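Local structure of alternansucrase (Leuconostoc mesenteroides, 6HVG) at residues N318-G331 with Y340-Y352. The protein is a multidomain enzyme of glycoside hydrolase family 70 that carries a calcium ion and choline-binding-type repeats at both ends of its chain. Residues are numbered along the deposited sequence; the frame is centred on the assembly and turned at random.
Sequences NTFYFDANGVMLTG and YYLDEQGHLRKNY
Asn318 lies flat over His347: its amide plane is within 12° of the imidazole, CB of Asn318 sits 3.9 Å from the centroid of the His347 ring in a CH-pi contact, and ND2 lies over the same face, offset toward the rim. The pair stacks without a hydrogen bond, the angle from ND2 to NE2 of His347 being poor; ND2 is hydrogen-bonded to OD1 of Asn1398. CB of Gln345 covers the opposite face of the ring. CG of His347 is anti to its carbonyl carbon (chi1 -58°), which lays the imidazole alongside Phe320, CE1 of His347 3.5 Å from CZ of Phe320. These two rings meet obliquely, their planes at 83°. The edge of the Phe320 ring also meets the carbonyl O of Gln345, and the methyl CE of Met328, whose chain is extended beyond CG, reaches the same oxygen. SD of Met328 lies 4.0 Å from CA of Gly346. Beside this packed cluster, N of Leu348 donates to O of Thr319 (2.9 Å), and the two side chains lie side by side. Farther along, Leu342 N bonds to Gly331 O at 3.0 Å from well above the carbonyl plane; the reverse bond, from Gly331 N to Leu342 O, is weak. CD1 of Leu342 packs on CB of Leu329 at 4.0 Å. The contact thins toward solvent at the exposed Thr330, Glu344 and Lys350; OG1 of Thr330 is no nearer than 3.7 Å to O of Asp343. Strand 319-322 is thus joined to the next hairpin, 333-335 with 338-342, in the succession of short hairpins characteristic of choline-binding-type repeats. Two sound backbone bonds and a weak one, with amide-ring and apolar packing and no salt bridge across, imply cohesion that probably depends little on charge.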
ATOM      1  N   ASN A 318     -37.039  -7.873 -14.843  1.00 61.41           N
ATOM      2  CA  ASN A 318     -38.302  -7.185 -14.659  1.00 59.96           C
ATOM      3  C   ASN A 318     -39.449  -8.159 -14.612  1.00 59.37           C
ATOM      4  O   ASN A 318     -39.526  -9.094 -15.413  1.00 66.16           O
ATOM      5  CB  ASN A 318     -38.604  -6.256 -15.835  1.00 62.59           C
ATOM      6  CG  ASN A 318     -37.588  -5.163 -15.986  1.00 64.28           C
ATOM      7  OD1 ASN A 318     -36.838  -5.163 -16.936  1.00 67.73           O
ATOM      8  ND2 ASN A 318     -37.555  -4.228 -15.040  1.00 66.63           N
ATOM      9  N   THR A 319     -40.379  -7.908 -13.711  1.00 57.26           N
ATOM     10  CA  THR A 319     -41.552  -8.742 -13.597  1.00 58.01           C
ATOM     11  C   THR A 319     -42.721  -8.033 -14.249  1.00 59.43           C
ATOM     12  O   THR A 319     -42.839  -6.817 -14.134  1.00 61.10           O
ATOM     13  CB  THR A 319     -41.845  -9.093 -12.135  1.00 56.37           C
ATOM     14  OG1 THR A 319     -40.641  -9.587 -11.523  1.00 51.83           O
ATOM     15  CG2 THR A 319     -42.947 -10.156 -12.052  1.00 59.31           C
ATOM     16  N   PHE A 320     -43.542  -8.790 -14.977  1.00 58.93           N
ATOM     17  CA  PHE A 320     -44.762  -8.270 -15.603  1.00 60.40           C
ATOM     18  C   PHE A 320     -45.904  -9.126 -15.101  1.00 62.30           C
ATOM     19  O   PHE A 320     -45.672 -10.161 -14.485  1.00 64.03           O
ATOM     20  CB  PHE A 320     -44.721  -8.380 -17.142  1.00 59.71           C
ATOM     21  CG  PHE A 320     -43.563  -7.675 -17.770  1.00 59.17           C
ATOM     22  CD1 PHE A 320     -43.732  -6.439 -18.379  1.00 59.47           C
ATOM     23  CD2 PHE A 320     -42.284  -8.232 -17.714  1.00 60.18           C
ATOM     24  CE1 PHE A 320     -42.640  -5.769 -18.914  1.00 61.18           C
ATOM     25  CE2 PHE A 320     -41.193  -7.577 -18.268  1.00 58.51           C
ATOM     26  CZ  PHE A 320     -41.368  -6.338 -18.863  1.00 58.83           C
ATOM     27  N   TYR A 321     -47.125  -8.694 -15.370  1.00 61.85           N
ATOM     28  CA  TYR A 321     -48.294  -9.539 -15.159  1.00 64.63           C
ATOM     29  C   TYR A 321     -49.033  -9.614 -16.469  1.00 64.23           C
ATOM     30  O   TYR A 321     -49.209  -8.606 -17.136  1.00 68.42           O
ATOM     31  CB  TYR A 321     -49.237  -8.992 -14.062  1.00 65.71           C
ATOM     32  CG  TYR A 321     -50.420  -9.904 -13.834  1.00 65.43           C
ATOM     33  CD1 TYR A 321     -50.337 -10.974 -12.947  1.00 65.49           C
ATOM     34  CD2 TYR A 321     -51.601  -9.726 -14.548  1.00 68.34           C
ATOM     35  CE1 TYR A 321     -51.401 -11.847 -12.765  1.00 66.43           C
ATOM     36  CE2 TYR A 321     -52.678 -10.584 -14.369  1.00 67.92           C
ATOM     37  CZ  TYR A 321     -52.574 -11.643 -13.475  1.00 67.61           C
ATOM     38  OH  TYR A 321     -53.643 -12.492 -13.319  1.00 69.93           O
ATOM     39  N   PHE A 322     -49.481 -10.809 -16.837  1.00 63.31           N
ATOM     40  CA  PHE A 322     -50.154 -10.992 -18.114  1.00 65.72           C
ATOM     41  C   PHE A 322     -51.548 -11.549 -17.893  1.00 69.62           C
ATOM     42  O   PHE A 322     -51.708 -12.541 -17.189  1.00 73.77           O
ATOM     43  CB  PHE A 322     -49.338 -11.932 -19.013  1.00 64.92           C
ATOM     44  CG  PHE A 322     -47.987 -11.387 -19.405  1.00 62.11           C
ATOM     45  CD1 PHE A 322     -47.862 -10.485 -20.451  1.00 60.67           C
ATOM     46  CD2 PHE A 322     -46.834 -11.782 -18.735  1.00 60.34           C
ATOM     47  CE1 PHE A 322     -46.622  -9.980 -20.816  1.00 58.71           C
ATOM     48  CE2 PHE A 322     -45.591 -11.279 -19.098  1.00 59.62           C
ATOM     49  CZ  PHE A 322     -45.481 -10.396 -20.155  1.00 57.57           C
ATOM     50  N   ASP A 323     -52.546 -10.920 -18.512  1.00 73.41           N
ATOM     51  CA  ASP A 323     -53.955 -11.268 -18.271  1.00 76.00           C
ATOM     52  C   ASP A 323     -54.409 -12.512 -19.062  1.00 79.35           C
ATOM     53  O   ASP A 323     -53.594 -13.154 -19.733  1.00 83.89           O
ATOM     54  CB  ASP A 323     -54.856 -10.045 -18.524  1.00 76.67           C
ATOM     55  CG  ASP A 323     -54.941  -9.644 -19.995  1.00 77.37           C
ATOM     56  OD1 ASP A 323     -54.779 -10.501 -20.879  1.00 75.57           O
ATOM     57  OD2 ASP A 323     -55.214  -8.467 -20.278  1.00 77.12           O
ATOM     58  N   ALA A 324     -55.692 -12.847 -18.973  1.00 81.47           N
ATOM     59  CA  ALA A 324     -56.256 -13.981 -19.702  1.00 87.42           C
ATOM     60  C   ALA A 324     -56.027 -13.920 -21.211  1.00 89.48           C
ATOM     61  O   ALA A 324     -55.842 -14.943 -21.840  1.00 92.58           O
ATOM     62  CB  ALA A 324     -57.743 -14.101 -19.413  1.00 88.81           C
ATOM     63  N   ASN A 325     -56.028 -12.724 -21.783  1.00 89.83           N
ATOM     64  CA  ASN A 325     -55.772 -12.556 -23.232  1.00 90.48           C
ATOM     65  C   ASN A 325     -54.275 -12.585 -23.609  1.00 88.72           C
ATOM     66  O   ASN A 325     -53.921 -12.347 -24.758  1.00 88.17           O
ATOM     67  CB  ASN A 325     -56.387 -11.256 -23.771  1.00 92.09           C
ATOM     68  CG  ASN A 325     -57.876 -11.363 -23.996  1.00 92.11           C
ATOM     69  OD1 ASN A 325     -58.335 -12.205 -24.767  1.00 92.65           O
ATOM     70  ND2 ASN A 325     -58.647 -10.497 -23.334  1.00 93.27           N
ATOM     71  N   GLY A 326     -53.404 -12.832 -22.629  1.00 87.85           N
ATOM     72  CA  GLY A 326     -51.946 -12.829 -22.816  1.00 88.91           C
ATOM     73  C   GLY A 326     -51.233 -11.478 -22.718  1.00 86.91           C
ATOM     74  O   GLY A 326     -49.993 -11.411 -22.699  1.00 82.72           O
ATOM     75  N   VAL A 327     -52.014 -10.404 -22.640  1.00 86.80           N
ATOM     76  CA  VAL A 327     -51.495  -9.037 -22.777  1.00 87.18           C
ATOM     77  C   VAL A 327     -51.012  -8.504 -21.432  1.00 82.92           C
ATOM     78  O   VAL A 327     -51.707  -8.644 -20.418  1.00 81.24           O
ATOM     79  CB  VAL A 327     -52.580  -8.074 -23.330  1.00 89.35           C
ATOM     80  CG1 VAL A 327     -52.046  -6.647 -23.440  1.00 87.31           C
ATOM     81  CG2 VAL A 327     -53.117  -8.578 -24.667  1.00 90.77           C
ATOM     82  N   MET A 328     -49.835  -7.875 -21.427  1.00 80.67           N
ATOM     83  CA  MET A 328     -49.254  -7.329 -20.201  1.00 78.87           C
ATOM     84  C   MET A 328     -50.135  -6.213 -19.633  1.00 79.43           C
ATOM     85  O   MET A 328     -50.662  -5.378 -20.369  1.00 81.93           O
ATOM     86  CB  MET A 328     -47.833  -6.797 -20.446  1.00 79.06           C
ATOM     87  CG  MET A 328     -47.758  -5.287 -20.553  1.00 78.88           C
ATOM     88  SD  MET A 328     -46.092  -4.639 -20.618  1.00 86.83           S
ATOM     89  CE  MET A 328     -46.424  -2.944 -21.103  1.00 80.36           C
ATOM     90  N   LEU A 329     -50.285  -6.210 -18.316  1.00 81.21           N
ATOM     91  CA  LEU A 329     -51.055  -5.190 -17.624  1.00 77.20           C
ATOM     92  C   LEU A 329     -50.181  -4.006 -17.199  1.00 76.16           C
ATOM     93  O   LEU A 329     -48.974  -4.125 -17.008  1.00 76.38           O
ATOM     94  CB  LEU A 329     -51.771  -5.796 -16.406  1.00 77.71           C
ATOM     95  CG  LEU A 329     -53.004  -6.683 -16.650  1.00 76.47           C
ATOM     96  CD1 LEU A 329     -53.643  -7.092 -15.332  1.00 74.80           C
ATOM     97  CD2 LEU A 329     -54.032  -5.989 -17.527  1.00 80.66           C
ATOM     98  N   THR A 330     -50.831  -2.865 -17.030  1.00 77.84           N
ATOM     99  CA  THR A 330     -50.192  -1.606 -16.644  1.00 76.13           C
ATOM    100  C   THR A 330     -50.925  -1.020 -15.435  1.00 71.31           C
ATOM    101  O   THR A 330     -52.065  -1.367 -15.129  1.00 69.69           O
ATOM    102  CB  THR A 330     -50.236  -0.560 -17.785  1.00 78.85           C
ATOM    103  OG1 THR A 330     -49.684   0.666 -17.321  1.00 88.68           O
ATOM    104  CG2 THR A 330     -51.675  -0.275 -18.275  1.00 78.91           C
ATOM    105  N   GLY A 331     -50.250  -0.140 -14.727  1.00 69.08           N
ATOM    106  CA  GLY A 331     -50.903   0.650 -13.701  1.00 69.29           C
ATOM    107  C   GLY A 331     -51.217  -0.120 -12.436  1.00 69.73           C
ATOM    108  O   GLY A 331     -50.681  -1.199 -12.174  1.00 73.33           O
ATOM    109  N   TYR A 340     -51.008  -4.422  -6.517  1.00 54.67           N
ATOM    110  CA  TYR A 340     -49.660  -4.252  -7.013  1.00 53.16           C
ATOM    111  C   TYR A 340     -49.633  -3.021  -7.901  1.00 50.41           C
ATOM    112  O   TYR A 340     -50.666  -2.662  -8.464  1.00 48.46           O
ATOM    113  CB  TYR A 340     -49.285  -5.492  -7.838  1.00 53.88           C
ATOM    114  CG  TYR A 340     -49.381  -6.793  -7.090  1.00 49.54           C
ATOM    115  CD1 TYR A 340     -48.306  -7.259  -6.343  1.00 50.11           C
ATOM    116  CD2 TYR A 340     -50.526  -7.562  -7.150  1.00 48.30           C
ATOM    117  CE1 TYR A 340     -48.376  -8.463  -5.664  1.00 52.01           C
ATOM    118  CE2 TYR A 340     -50.609  -8.783  -6.494  1.00 50.11           C
ATOM    119  CZ  TYR A 340     -49.533  -9.230  -5.755  1.00 51.63           C
ATOM    120  OH  TYR A 340     -49.602 -10.407  -5.074  1.00 50.94           O
ATOM    121  N   TYR A 341     -48.469  -2.390  -8.014  1.00 47.67           N
ATOM    122  CA  TYR A 341     -48.327  -1.241  -8.868  1.00 48.51           C
ATOM    123  C   TYR A 341     -47.383  -1.553 -10.011  1.00 51.24           C
ATOM    124  O   TYR A 341     -46.231  -1.860  -9.791  1.00 50.86           O
ATOM    125  CB  TYR A 341     -47.849  -0.021  -8.082  1.00 46.71           C
ATOM    126  CG  TYR A 341     -47.353   1.108  -8.972  1.00 46.48           C
ATOM    127  CD1 TYR A 341     -48.198   1.705  -9.888  1.00 46.69           C
ATOM    128  CD2 TYR A 341     -46.039   1.560  -8.887  1.00 47.48           C
ATOM    129  CE1 TYR A 341     -47.753   2.736 -10.692  1.00 48.82           C
ATOM    130  CE2 TYR A 341     -45.573   2.568  -9.693  1.00 49.90           C
ATOM    131  CZ  TYR A 341     -46.432   3.163 -10.596  1.00 51.58           C
ATOM    132  OH  TYR A 341     -45.951   4.186 -11.390  1.00 54.54           O
ATOM    133  N   LEU A 342     -47.874  -1.441 -11.235  1.00 53.49           N
ATOM    134  CA  LEU A 342     -47.047  -1.646 -12.415  1.00 55.27           C
ATOM    135  C   LEU A 342     -46.841  -0.302 -13.084  1.00 57.09           C
ATOM    136  O   LEU A 342     -47.772   0.470 -13.256  1.00 60.72           O
ATOM    137  CB  LEU A 342     -47.721  -2.615 -13.389  1.00 58.29           C
ATOM    138  CG  LEU A 342     -48.193  -3.952 -12.756  1.00 57.96           C
ATOM    139  CD1 LEU A 342     -49.389  -4.531 -13.463  1.00 61.84           C
ATOM    140  CD2 LEU A 342     -47.103  -5.010 -12.746  1.00 57.25           C
ATOM    141  N   ASP A 343     -45.610  -0.005 -13.467  1.00 58.00           N
ATOM    142  CA  ASP A 343     -45.320   1.285 -14.085  1.00 60.28           C
ATOM    143  C   ASP A 343     -45.705   1.304 -15.564  1.00 64.90           C
ATOM    144  O   ASP A 343     -46.249   0.321 -16.075  1.00 65.48           O
ATOM    145  CB  ASP A 343     -43.852   1.701 -13.868  1.00 57.75           C
ATOM    146  CG  ASP A 343     -42.876   0.907 -14.689  1.00 56.95           C
ATOM    147  OD1 ASP A 343     -43.289   0.108 -15.545  1.00 58.82           O
ATOM    148  OD2 ASP A 343     -41.673   1.117 -14.493  1.00 53.98           O
ATOM    149  N   GLU A 344     -45.422   2.425 -16.223  1.00 72.75           N
ATOM    150  CA  GLU A 344     -45.773   2.650 -17.641  1.00 79.53           C
ATOM    151  C   GLU A 344     -45.248   1.535 -18.563  1.00 77.22           C
ATOM    152  O   GLU A 344     -45.939   1.117 -19.506  1.00 76.28           O
ATOM    153  CB  GLU A 344     -45.261   4.027 -18.137  1.00 85.69           C
ATOM    154  CG  GLU A 344     -45.113   5.089 -17.063  1.00 91.77           C
ATOM    155  CD  GLU A 344     -43.863   4.885 -16.195  1.00 96.50           C
ATOM    156  OE1 GLU A 344     -42.882   4.236 -16.632  1.00 93.57           O
ATOM    157  OE2 GLU A 344     -43.868   5.359 -15.046  1.00 96.88           O
ATOM    158  N   GLN A 345     -44.046   1.040 -18.269  1.00 73.72           N
ATOM    159  CA  GLN A 345     -43.442  -0.040 -19.045  1.00 73.34           C
ATOM    160  C   GLN A 345     -44.008  -1.425 -18.686  1.00 73.32           C
ATOM    161  O   GLN A 345     -43.660  -2.395 -19.339  1.00 76.88           O
ATOM    162  CB  GLN A 345     -41.927  -0.065 -18.842  1.00 73.07           C
ATOM    163  CG  GLN A 345     -41.253   1.275 -19.098  1.00 74.80           C
ATOM    164  CD  GLN A 345     -39.780   1.127 -19.408  1.00 73.99           C
ATOM    165  OE1 GLN A 345     -38.918   1.624 -18.682  1.00 76.27           O
ATOM    166  NE2 GLN A 345     -39.483   0.420 -20.486  1.00 75.21           N
ATOM    167  N   GLY A 346     -44.852  -1.516 -17.650  1.00 69.25           N
ATOM    168  CA  GLY A 346     -45.389  -2.784 -17.160  1.00 64.98           C
ATOM    169  C   GLY A 346     -44.523  -3.470 -16.104  1.00 62.60           C
ATOM    170  O   GLY A 346     -44.828  -4.606 -15.709  1.00 61.29           O
ATOM    171  N   HIS A 347     -43.473  -2.786 -15.633  1.00 60.78           N
ATOM    172  CA  HIS A 347     -42.600  -3.329 -14.590  1.00 62.86           C
ATOM    173  C   HIS A 347     -43.279  -3.305 -13.216  1.00 61.57           C
ATOM    174  O   HIS A 347     -43.823  -2.300 -12.809  1.00 62.32           O
ATOM    175  CB  HIS A 347     -41.239  -2.594 -14.505  1.00 62.34           C
ATOM    176  CG  HIS A 347     -40.444  -2.625 -15.790  1.00 66.87           C
ATOM    177  ND1 HIS A 347     -40.757  -3.476 -16.830  1.00 71.62           N
ATOM    178  CD2 HIS A 347     -39.352  -1.925 -16.197  1.00 65.09           C
ATOM    179  CE1 HIS A 347     -39.901  -3.303 -17.821  1.00 69.56           C
ATOM    180  NE2 HIS A 347     -39.044  -2.364 -17.467  1.00 67.30           N
ATOM    181  N   LEU A 348     -43.227  -4.431 -12.508  1.00 61.88           N
ATOM    182  CA  LEU A 348     -43.701  -4.529 -11.139  1.00 59.11           C
ATOM    183  C   LEU A 348     -42.726  -3.772 -10.241  1.00 57.73           C
ATOM    184  O   LEU A 348     -41.518  -3.992 -10.298  1.00 56.47           O
ATOM    185  CB  LEU A 348     -43.778  -5.996 -10.722  1.00 61.21           C
ATOM    186  CG  LEU A 348     -44.171  -6.278  -9.274  1.00 65.10           C
ATOM    187  CD1 LEU A 348     -45.602  -5.858  -9.027  1.00 65.92           C
ATOM    188  CD2 LEU A 348     -43.968  -7.746  -8.931  1.00 67.68           C
ATOM    189  N   ARG A 349     -43.259  -2.876  -9.418  1.00 55.85           N
ATOM    190  CA  ARG A 349     -42.428  -2.018  -8.564  1.00 54.93           C
ATOM    191  C   ARG A 349     -42.444  -2.518  -7.125  1.00 53.66           C
ATOM    192  O   ARG A 349     -43.491  -2.556  -6.464  1.00 59.64           O
ATOM    193  CB  ARG A 349     -42.917  -0.574  -8.634  1.00 53.53           C
ATOM    194  CG  ARG A 349     -43.132  -0.083 -10.051  1.00 54.48           C
ATOM    195  CD  ARG A 349     -41.853  -0.238 -10.864  1.00 56.34           C
ATOM    196  NE  ARG A 349     -40.738   0.441 -10.198  1.00 53.17           N
ATOM    197  CZ  ARG A 349     -40.237   1.627 -10.535  1.00 53.48           C
ATOM    198  NH1 ARG A 349     -40.705   2.309 -11.564  1.00 53.34           N
ATOM    199  NH2 ARG A 349     -39.228   2.137  -9.838  1.00 56.25           N
ATOM    200  N   LYS A 350     -41.278  -2.923  -6.658  1.00 49.68           N
ATOM    201  CA  LYS A 350     -41.113  -3.413  -5.326  1.00 49.50           C
ATOM    202  C   LYS A 350     -40.323  -2.393  -4.536  1.00 47.54           C
ATOM    203  O   LYS A 350     -39.551  -1.637  -5.096  1.00 46.08           O
ATOM    204  CB  LYS A 350     -40.377  -4.752  -5.361  1.00 54.01           C
ATOM    205  CG  LYS A 350     -41.049  -5.825  -6.216  1.00 56.20           C
ATOM    206  CD  LYS A 350     -40.332  -7.154  -6.052  1.00 58.85           C
ATOM    207  CE  LYS A 350     -40.842  -8.187  -7.030  1.00 62.23           C
ATOM    208  NZ  LYS A 350     -39.867  -9.304  -7.130  1.00 66.18           N
ATOM    209  N   ASN A 351     -40.534  -2.398  -3.223  1.00 50.01           N
ATOM    210  CA  ASN A 351     -39.988  -1.411  -2.289  1.00 49.26           C
ATOM    211  C   ASN A 351     -40.253   0.010  -2.769  1.00 49.64           C
ATOM    212  O   ASN A 351     -39.359   0.833  -2.841  1.00 49.72           O
ATOM    213  CB  ASN A 351     -38.512  -1.653  -2.035  1.00 47.23           C
ATOM    214  CG  ASN A 351     -37.982  -0.856  -0.847  1.00 51.34           C
ATOM    215  OD1 ASN A 351     -38.674  -0.690   0.196  1.00 52.29           O
ATOM    216  ND2 ASN A 351     -36.749  -0.373  -0.972  1.00 49.33           N
ATOM    217  N   TYR A 352     -41.524   0.279  -3.061  1.00 53.01           N
ATOM    218  CA  TYR A 352     -41.962   1.532  -3.675  1.00 55.05           C
ATOM    219  C   TYR A 352     -43.081   2.120  -2.810  1.00 53.63           C
ATOM    220  O   TYR A 352     -44.104   1.474  -2.584  1.00 50.48           O
ATOM    221  CB  TYR A 352     -42.487   1.247  -5.092  1.00 56.40           C
ATOM    222  CG  TYR A 352     -42.718   2.458  -5.970  1.00 59.92           C
ATOM    223  CD1 TYR A 352     -43.875   3.234  -5.847  1.00 65.12           C
ATOM    224  CD2 TYR A 352     -41.816   2.804  -6.955  1.00 63.00           C
ATOM    225  CE1 TYR A 352     -44.106   4.346  -6.663  1.00 67.99           C
ATOM    226  CE2 TYR A 352     -42.042   3.909  -7.778  1.00 69.42           C
ATOM    227  CZ  TYR A 352     -43.191   4.681  -7.629  1.00 70.22           C
ATOM    228  OH  TYR A 352     -43.422   5.776  -8.451  1.00 71.33           O
TER